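Local coordinates for protein chitin binding domain (Burkholderia pseudomallei, PDB 3UAM) that probably binds chitin or a related polysaccharide and, as a member of the AA10 lytic polysaccharide monooxygenase family, may cleave it oxidatively, at residues 126-131 and 197-202; 134-139 and 186-191; 193-198 and 206-211. All coordinates share one frame; numbering follows the deposited sequence.

Strand 190-200 ties the three contacts together. In contact 1 its C-terminal end pairs with strand 126-133, in contact 3 its middle pairs with strand 205-215, and in contact 2 the chain leading into it meets the loop after strand 126-133. Contacts 1 and 3 have centres about 10 Å apart and share Val197 and Trp198, with strand 190-200 between its two neighbours. Contact 2 lies towards the periphery, its centre about 17 Å from that of contact 3 and about 25 Å from that of contact 1; Thr134 OG1, 2.9 Å from Val193 N, links it to contact 3. Near contact 1 a glycerol, probably from crystallisation, lies close to Asp199, though its placement is doubtful.

Contact 1: 126-131 and 197-202; sequences TRRWTY and VWDVAD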
# COMPACT_ATOMS: atom_id res chain seq x y z
N THR A 126 5.68 -8.18 10.43
CA THR A 126 4.68 -8.06 9.36
C THR A 126 3.63 -9.17 9.39
O THR A 126 3.98 -10.34 9.40
CB THR A 126 5.37 -8.13 8.01
OG1 THR A 126 6.34 -7.08 7.92
CG2 THR A 126 4.35 -8.02 6.85
N ARG A 127 2.35 -8.81 9.36
CA ARG A 127 1.30 -9.82 9.22
C ARG A 127 1.06 -10.18 7.76
O ARG A 127 0.95 -11.35 7.44
CB ARG A 127 -0.02 -9.38 9.87
CG ARG A 127 -1.10 -10.44 9.83
CD ARG A 127 -0.62 -11.79 10.36
NE ARG A 127 -0.09 -11.70 11.71
CZ ARG A 127 0.70 -12.60 12.30
NH1 ARG A 127 1.10 -13.67 11.63
NH2 ARG A 127 1.13 -12.40 13.54
N ARG A 128 0.99 -9.19 6.89
CA ARG A 128 0.72 -9.42 5.48
C ARG A 128 1.11 -8.23 4.58
O ARG A 128 1.37 -7.12 5.06
CB ARG A 128 -0.75 -9.77 5.27
CG ARG A 128 -1.71 -8.61 5.51
CD ARG A 128 -3.19 -8.92 5.25
NE ARG A 128 -3.72 -9.98 6.12
CZ ARG A 128 -3.93 -9.85 7.43
NH1 ARG A 128 -3.64 -8.71 8.05
NH2 ARG A 128 -4.42 -10.86 8.12
N TRP A 129 1.17 -8.51 3.28
CA TRP A 129 1.17 -7.52 2.24
C TRP A 129 -0.01 -7.85 1.37
O TRP A 129 -0.27 -9.02 1.09
CB TRP A 129 2.40 -7.63 1.37
CG TRP A 129 3.71 -7.35 2.03
CD1 TRP A 129 4.46 -6.19 1.99
CD2 TRP A 129 4.49 -8.28 2.83
NE1 TRP A 129 5.64 -6.34 2.68
CE2 TRP A 129 5.72 -7.57 3.21
CE3 TRP A 129 4.33 -9.60 3.23
CZ2 TRP A 129 6.70 -8.16 3.98
CZ3 TRP A 129 5.33 -10.19 4.01
CH2 TRP A 129 6.49 -9.47 4.37
N THR A 130 -0.73 -6.82 0.95
CA THR A 130 -1.94 -6.98 0.16
C THR A 130 -1.84 -6.04 -1.04
O THR A 130 -1.28 -4.93 -0.91
CB THR A 130 -3.19 -6.61 0.97
OG1 THR A 130 -3.35 -7.51 2.08
CG2 THR A 130 -4.40 -6.77 0.09
N TYR A 131 -2.34 -6.50 -2.19
CA TYR A 131 -2.36 -5.71 -3.40
C TYR A 131 -3.79 -5.60 -3.91
O TYR A 131 -4.43 -6.59 -4.17
CB TYR A 131 -1.44 -6.31 -4.45
CG TYR A 131 -0.01 -6.38 -3.95
CD1 TYR A 131 0.85 -5.31 -4.13
CD2 TYR A 131 0.47 -7.50 -3.28
CE1 TYR A 131 2.15 -5.34 -3.67
CE2 TYR A 131 1.78 -7.55 -2.83
CZ TYR A 131 2.61 -6.45 -3.03
OH TYR A 131 3.92 -6.42 -2.58
N VAL A 197 -0.18 -2.49 0.12
CA VAL A 197 -0.34 -2.21 1.55
C VAL A 197 0.42 -3.21 2.41
O VAL A 197 0.24 -4.42 2.27
CB VAL A 197 -1.83 -2.23 1.97
CG1 VAL A 197 -1.99 -1.76 3.43
CG2 VAL A 197 -2.67 -1.37 1.02
N TRP A 198 1.22 -2.69 3.34
CA TRP A 198 2.06 -3.48 4.24
C TRP A 198 1.54 -3.38 5.66
O TRP A 198 1.66 -2.33 6.26
CB TRP A 198 3.47 -2.93 4.14
CG TRP A 198 4.47 -3.50 5.12
CD1 TRP A 198 4.62 -4.81 5.52
CD2 TRP A 198 5.52 -2.77 5.81
NE1 TRP A 198 5.65 -4.94 6.41
CE2 TRP A 198 6.25 -3.76 6.60
CE3 TRP A 198 5.97 -1.46 5.80
CZ2 TRP A 198 7.30 -3.41 7.40
CZ3 TRP A 198 7.05 -1.13 6.60
CH2 TRP A 198 7.70 -2.10 7.39
N ASP A 199 0.98 -4.48 6.19
CA ASP A 199 0.31 -4.52 7.52
C ASP A 199 1.30 -4.93 8.62
O ASP A 199 1.94 -6.00 8.54
CB ASP A 199 -0.80 -5.57 7.59
CG ASP A 199 -2.08 -5.17 6.89
OD1 ASP A 199 -2.14 -4.13 6.18
OD2 ASP A 199 -3.05 -5.94 7.06
N VAL A 200 1.36 -4.12 9.67
CA VAL A 200 2.25 -4.35 10.79
C VAL A 200 1.49 -5.12 11.88
O VAL A 200 0.40 -4.71 12.32
CB VAL A 200 2.77 -3.02 11.36
CG1 VAL A 200 3.66 -3.25 12.58
CG2 VAL A 200 3.51 -2.24 10.27
N ALA A 201 2.08 -6.23 12.32
CA ALA A 201 1.44 -7.14 13.25
C ALA A 201 1.22 -6.55 14.63
O ALA A 201 0.14 -6.71 15.22
CB ALA A 201 2.24 -8.43 13.37
N ASP A 202 2.24 -5.88 15.14
CA ASP A 202 2.23 -5.39 16.52
C ASP A 202 2.08 -3.87 16.66
O ASP A 202 2.45 -3.27 17.68
CB ASP A 202 3.48 -5.89 17.24
CG ASP A 202 4.76 -5.31 16.68
OD1 ASP A 202 4.73 -4.73 15.57
OD2 ASP A 202 5.80 -5.50 17.34
O HOH W 1 -1.67 -5.45 3.84
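Trp198 and Thr126 meet because Trp198 CG stands anti to the backbone N (chi1 173°), bringing the N-H edge of the indole to the Thr126 hydroxyl, while Thr126 OG1 stands anti to its own carbonyl carbon and faces the ring's N-H. Trp198 NE1 donates to Thr126 OG1 over 2.7 Å, an almost straight bond lying in the indole plane. The same hydroxyl bonds to the carbonyl of His124, so threonine suits the place: it takes one bond and gives another, while its methyl is spent on aromatic packing. Thr126 CG2 and Trp198 CD1 both lie over one face of Trp129, CD1 coming 3.4 Å from Trp129 NE1. The two indoles lie almost parallel, 14° apart, but offset enough that one ring covers little of the other; Trp129 NE1 bonds to Tyr120.

The face with Arg128, Thr130, Val197 and Asp199 carries the polar contacts. The guanidinium of Arg128 presents its edge to Asp199, NH1 reaching the anti lone pair of OD2 at 3.0 Å, with guanidinium and carboxylate planes 73° apart. Asp63 and Asp65 also pair with Arg128. Nearby a water donates to Val197 O at 2.7 Å and also joins Thr130 OG1. Backbone bonds in both directions between Thr130 and Val197, each 2.9 Å, fix the register.

Aromatic packing on one face is thus set against a salt-bridge network on the other, where the several carboxylates would favour a charged Arg128 and its positive charge would help to keep Asp199 ionised beside the other carboxylates.

Contact 2: 134-139 and 186-191; sequences TKPGWD and PTRTGY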
# COMPACT_ATOMS: atom_id res chain seq x y z
N THR A 134 -7.94 -1.31 -8.95
CA THR A 134 -9.12 -0.56 -9.31
C THR A 134 -9.98 -1.39 -10.25
O THR A 134 -9.50 -2.23 -11.01
CB THR A 134 -8.76 0.80 -9.96
OG1 THR A 134 -7.72 0.62 -10.95
CG2 THR A 134 -8.30 1.81 -8.92
N LYS A 135 -11.28 -1.16 -10.17
CA LYS A 135 -12.24 -1.84 -11.01
C LYS A 135 -12.16 -1.31 -12.44
O LYS A 135 -11.81 -0.14 -12.66
CB LYS A 135 -13.66 -1.59 -10.51
CG LYS A 135 -13.95 -1.97 -9.06
CD LYS A 135 -15.41 -1.64 -8.75
CE LYS A 135 -15.75 -1.97 -7.30
NZ LYS A 135 -17.02 -1.31 -6.89
N PRO A 136 -12.52 -2.17 -13.42
CA PRO A 136 -12.75 -1.67 -14.75
C PRO A 136 -13.83 -0.62 -14.63
O PRO A 136 -14.81 -0.83 -13.93
CB PRO A 136 -13.29 -2.89 -15.52
CG PRO A 136 -13.03 -4.07 -14.68
CD PRO A 136 -12.81 -3.61 -13.28
N GLY A 137 -13.69 0.50 -15.28
CA GLY A 137 -14.77 1.48 -15.21
C GLY A 137 -14.77 2.36 -13.97
O GLY A 137 -15.72 3.09 -13.75
N TRP A 138 -13.71 2.34 -13.16
CA TRP A 138 -13.62 3.31 -12.06
C TRP A 138 -13.49 4.72 -12.59
O TRP A 138 -12.94 4.92 -13.67
CB TRP A 138 -12.51 3.00 -11.08
CG TRP A 138 -11.14 3.33 -11.57
CD1 TRP A 138 -10.43 2.71 -12.59
CD2 TRP A 138 -10.24 4.37 -11.05
NE1 TRP A 138 -9.19 3.28 -12.74
CE2 TRP A 138 -9.01 4.29 -11.83
CE3 TRP A 138 -10.34 5.34 -10.05
CZ2 TRP A 138 -7.94 5.14 -11.60
CZ3 TRP A 138 -9.25 6.18 -9.83
CH2 TRP A 138 -8.08 6.09 -10.59
N ASP A 139 -14.02 5.69 -11.85
CA ASP A 139 -13.96 7.11 -12.22
C ASP A 139 -12.52 7.59 -12.05
O ASP A 139 -12.11 8.04 -10.99
CB ASP A 139 -14.91 7.93 -11.33
CG ASP A 139 -14.88 9.43 -11.62
OD1 ASP A 139 -14.29 9.90 -12.64
OD2 ASP A 139 -15.45 10.16 -10.79
N PRO A 186 -4.31 -8.32 -13.85
CA PRO A 186 -5.54 -8.78 -14.50
C PRO A 186 -5.79 -8.04 -15.82
O PRO A 186 -4.95 -7.28 -16.28
CB PRO A 186 -6.61 -8.42 -13.47
CG PRO A 186 -6.07 -7.21 -12.79
CD PRO A 186 -4.57 -7.32 -12.81
N THR A 187 -6.94 -8.29 -16.42
CA THR A 187 -7.36 -7.67 -17.68
C THR A 187 -7.94 -6.27 -17.45
O THR A 187 -8.93 -6.11 -16.75
CB THR A 187 -8.43 -8.55 -18.35
OG1 THR A 187 -7.86 -9.85 -18.59
CG2 THR A 187 -8.96 -7.94 -19.68
N ARG A 188 -7.29 -5.26 -18.02
CA ARG A 188 -7.70 -3.85 -17.88
C ARG A 188 -7.26 -3.06 -19.12
O ARG A 188 -6.39 -3.49 -19.88
CB ARG A 188 -7.05 -3.20 -16.65
CG ARG A 188 -7.42 -3.72 -15.26
CD ARG A 188 -8.86 -3.44 -14.91
NE ARG A 188 -9.19 -3.78 -13.54
CZ ARG A 188 -9.46 -5.01 -13.08
NH1 ARG A 188 -9.42 -6.06 -13.89
NH2 ARG A 188 -9.76 -5.20 -11.80
N THR A 189 -7.89 -1.90 -19.32
CA THR A 189 -7.41 -0.89 -20.26
C THR A 189 -7.38 0.48 -19.57
O THR A 189 -8.16 0.75 -18.66
CB THR A 189 -8.35 -0.77 -21.47
OG1 THR A 189 -8.76 -2.09 -21.84
CG2 THR A 189 -7.65 -0.11 -22.65
N GLY A 190 -6.46 1.35 -19.99
CA GLY A 190 -6.41 2.72 -19.49
C GLY A 190 -5.81 2.81 -18.10
O GLY A 190 -5.13 1.90 -17.64
N TYR A 191 -6.07 3.93 -17.43
CA TYR A 191 -5.45 4.24 -16.13
C TYR A 191 -6.11 3.43 -15.00
O TYR A 191 -7.35 3.38 -14.87
CB TYR A 191 -5.54 5.75 -15.86
CG TYR A 191 -5.10 6.22 -14.49
CD1 TYR A 191 -3.98 5.70 -13.85
CD2 TYR A 191 -5.78 7.24 -13.86
CE1 TYR A 191 -3.60 6.15 -12.60
CE2 TYR A 191 -5.40 7.72 -12.63
CZ TYR A 191 -4.31 7.17 -11.99
OH TYR A 191 -3.97 7.68 -10.75
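Thr134 O accepts two bonds from Arg188, one from NE over 3.0 Å and one from NH2 over 3.1 Å. That oxygen lies in the guanidinium plane, so the two bonds together fix the rotation of the group. Arginine suits the place because its third nitrogen still serves its own segment: NH1 donates to Thr187 O at 2.9 Å. The flat group is also sandwiched, Pro136 CD lying 3.5 Å above one face and Pro186 CG against the opposite one. The bend at chi2 (-67°) turns the arginine chain towards this slot.

The second point of attachment is Trp138, whose NE1 bonds Tyr191 O at 2.8 Å, the oxygen tilted somewhat from the indole plane. Trp138 CZ2 lies over one face of the tyrosine near its rim, and CH2 comes 3.7 Å from Tyr191 CE2, with the rings oblique to each other. Thr134 CG2 sits over the centre of the indole. A type II turn from Lys135 to Trp138 delivers the tryptophan; its third position, Gly137, has the positive phi that glycine adopts readily.

The contact joins the loop that follows strand 126-133 to the chain entering strand 190-200. Thr134 OG1 bonds Val193 N, tying the loop to strand 190-200, and His148 meets Trp138 edge-to-face. Separately, Tyr191 OH bonds Asp212, a link between strands 190-200 and 205-215.

Contact 3: 193-198 and 206-211; sequences VLLAVW and AFYQVI
Val193 lies in one arm of an antiparallel beta hairpin, strands 190-200 and 205-215, in the core of a beta sandwich as in other AA10 domains, and its CG1 meets Val210 CG1. Leu194 pairs with Ile211 through two backbone bonds, and their side chains lie alongside each other; the leucine meets Leu114 and Ile116, the isoleucine Val24. Leu195 turns to the other face: with CG anti to its backbone N (chi1 172°), its CD1 presses on Val210 CG2 at 3.5 Å, a tight fit between branched residues, and also nears the edge of the Tyr208 ring.

Ala196 and Gln209 form the next hydrogen-bonded pair, Gln209 N donating to Ala196 O at 2.7 Å. The small methyl of alanine packs against Trp118 and Tyr131, while the amide of Gln209 bends away so that OE1 bonds Ser29 and Val24. Val197 sets CG1 against Ala206 CB, and the same methyl lies over the face of Tyr208 in a CH-pi contact, 4.2 Å from the ring centroid; the phenol beyond reaches Gly51 O.

Trp198 ends the segment and bonds reciprocally with Phe207, N to O and O to N. The side chains point the same way with rings oblique, planes at 38°; Trp198 CZ3 sits over one face of Phe207, near its rim, and Trp198 CE3 comes 3.4 Å from Phe207 CD1.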
# COMPACT_ATOMS: atom_id res chain seq x y z
N VAL A 193 -5.14 1.99 -10.73
CA VAL A 193 -4.29 2.10 -9.56
C VAL A 193 -4.12 0.75 -8.89
O VAL A 193 -5.08 0.04 -8.67
CB VAL A 193 -4.82 3.16 -8.59
CG1 VAL A 193 -4.09 3.09 -7.25
CG2 VAL A 193 -4.71 4.53 -9.25
N LEU A 194 -2.86 0.39 -8.61
CA LEU A 194 -2.51 -0.75 -7.80
C LEU A 194 -2.09 -0.22 -6.44
O LEU A 194 -1.09 0.50 -6.33
CB LEU A 194 -1.35 -1.51 -8.44
CG LEU A 194 -0.87 -2.81 -7.74
CD1 LEU A 194 -1.91 -3.89 -7.79
CD2 LEU A 194 0.43 -3.30 -8.39
N LEU A 195 -2.89 -0.53 -5.43
CA LEU A 195 -2.59 -0.10 -4.08
C LEU A 195 -1.88 -1.23 -3.35
O LEU A 195 -2.45 -2.32 -3.16
CB LEU A 195 -3.88 0.27 -3.34
CG LEU A 195 -3.74 0.56 -1.84
CD1 LEU A 195 -2.84 1.78 -1.66
CD2 LEU A 195 -5.12 0.74 -1.22
N ALA A 196 -0.64 -0.98 -2.97
CA ALA A 196 0.15 -1.97 -2.24
C ALA A 196 0.16 -1.55 -0.78
O ALA A 196 0.49 -0.38 -0.48
CB ALA A 196 1.57 -2.01 -2.81
N VAL A 197 -0.18 -2.49 0.12
CA VAL A 197 -0.34 -2.21 1.55
C VAL A 197 0.42 -3.21 2.41
O VAL A 197 0.24 -4.42 2.27
CB VAL A 197 -1.83 -2.23 1.97
CG1 VAL A 197 -1.99 -1.76 3.43
CG2 VAL A 197 -2.67 -1.37 1.02
N TRP A 198 1.22 -2.69 3.34
CA TRP A 198 2.06 -3.48 4.24
C TRP A 198 1.54 -3.38 5.66
O TRP A 198 1.66 -2.33 6.26
CB TRP A 198 3.47 -2.93 4.14
CG TRP A 198 4.47 -3.50 5.12
CD1 TRP A 198 4.62 -4.81 5.52
CD2 TRP A 198 5.52 -2.77 5.81
NE1 TRP A 198 5.65 -4.94 6.41
CE2 TRP A 198 6.25 -3.76 6.60
CE3 TRP A 198 5.97 -1.46 5.80
CZ2 TRP A 198 7.30 -3.41 7.40
CZ3 TRP A 198 7.05 -1.13 6.60
CH2 TRP A 198 7.70 -2.10 7.39
N ALA A 206 -0.63 0.29 8.95
CA ALA A 206 -0.13 -0.24 7.69
C ALA A 206 0.50 0.90 6.89
O ALA A 206 0.20 2.06 7.11
CB ALA A 206 -1.25 -0.86 6.88
N PHE A 207 1.39 0.54 5.97
CA PHE A 207 1.98 1.50 5.06
C PHE A 207 1.31 1.35 3.69
O PHE A 207 1.14 0.24 3.19
CB PHE A 207 3.49 1.29 4.95
CG PHE A 207 4.24 1.59 6.24
CD1 PHE A 207 4.04 0.84 7.38
CD2 PHE A 207 5.12 2.68 6.32
CE1 PHE A 207 4.69 1.14 8.58
CE2 PHE A 207 5.78 2.97 7.49
CZ PHE A 207 5.57 2.21 8.63
N TYR A 208 0.95 2.48 3.11
CA TYR A 208 0.14 2.57 1.90
C TYR A 208 0.96 3.10 0.74
O TYR A 208 1.45 4.23 0.78
CB TYR A 208 -1.07 3.48 2.18
CG TYR A 208 -2.10 2.83 3.06
CD1 TYR A 208 -1.97 2.84 4.45
CD2 TYR A 208 -3.23 2.23 2.52
CE1 TYR A 208 -2.92 2.23 5.26
CE2 TYR A 208 -4.18 1.62 3.32
CZ TYR A 208 -4.02 1.61 4.68
OH TYR A 208 -4.99 1.02 5.49
N GLN A 209 1.06 2.29 -0.32
CA GLN A 209 1.85 2.62 -1.50
C GLN A 209 1.04 2.42 -2.79
O GLN A 209 0.96 1.32 -3.35
CB GLN A 209 3.14 1.82 -1.55
CG GLN A 209 4.10 2.20 -0.43
CD GLN A 209 4.95 3.40 -0.77
OE1 GLN A 209 5.61 3.43 -1.80
NE2 GLN A 209 4.97 4.39 0.13
N VAL A 210 0.46 3.52 -3.22
CA VAL A 210 -0.22 3.61 -4.50
C VAL A 210 0.77 3.61 -5.67
O VAL A 210 1.80 4.26 -5.62
CB VAL A 210 -1.15 4.86 -4.52
CG1 VAL A 210 -1.49 5.29 -5.93
CG2 VAL A 210 -2.41 4.54 -3.75
N ILE A 211 0.45 2.81 -6.69
CA ILE A 211 1.26 2.66 -7.89
C ILE A 211 0.34 2.91 -9.07
O ILE A 211 -0.74 2.29 -9.16
CB ILE A 211 1.83 1.24 -8.05
CG1 ILE A 211 2.62 0.84 -6.82
CG2 ILE A 211 2.72 1.17 -9.29
CD1 ILE A 211 2.90 -0.65 -6.71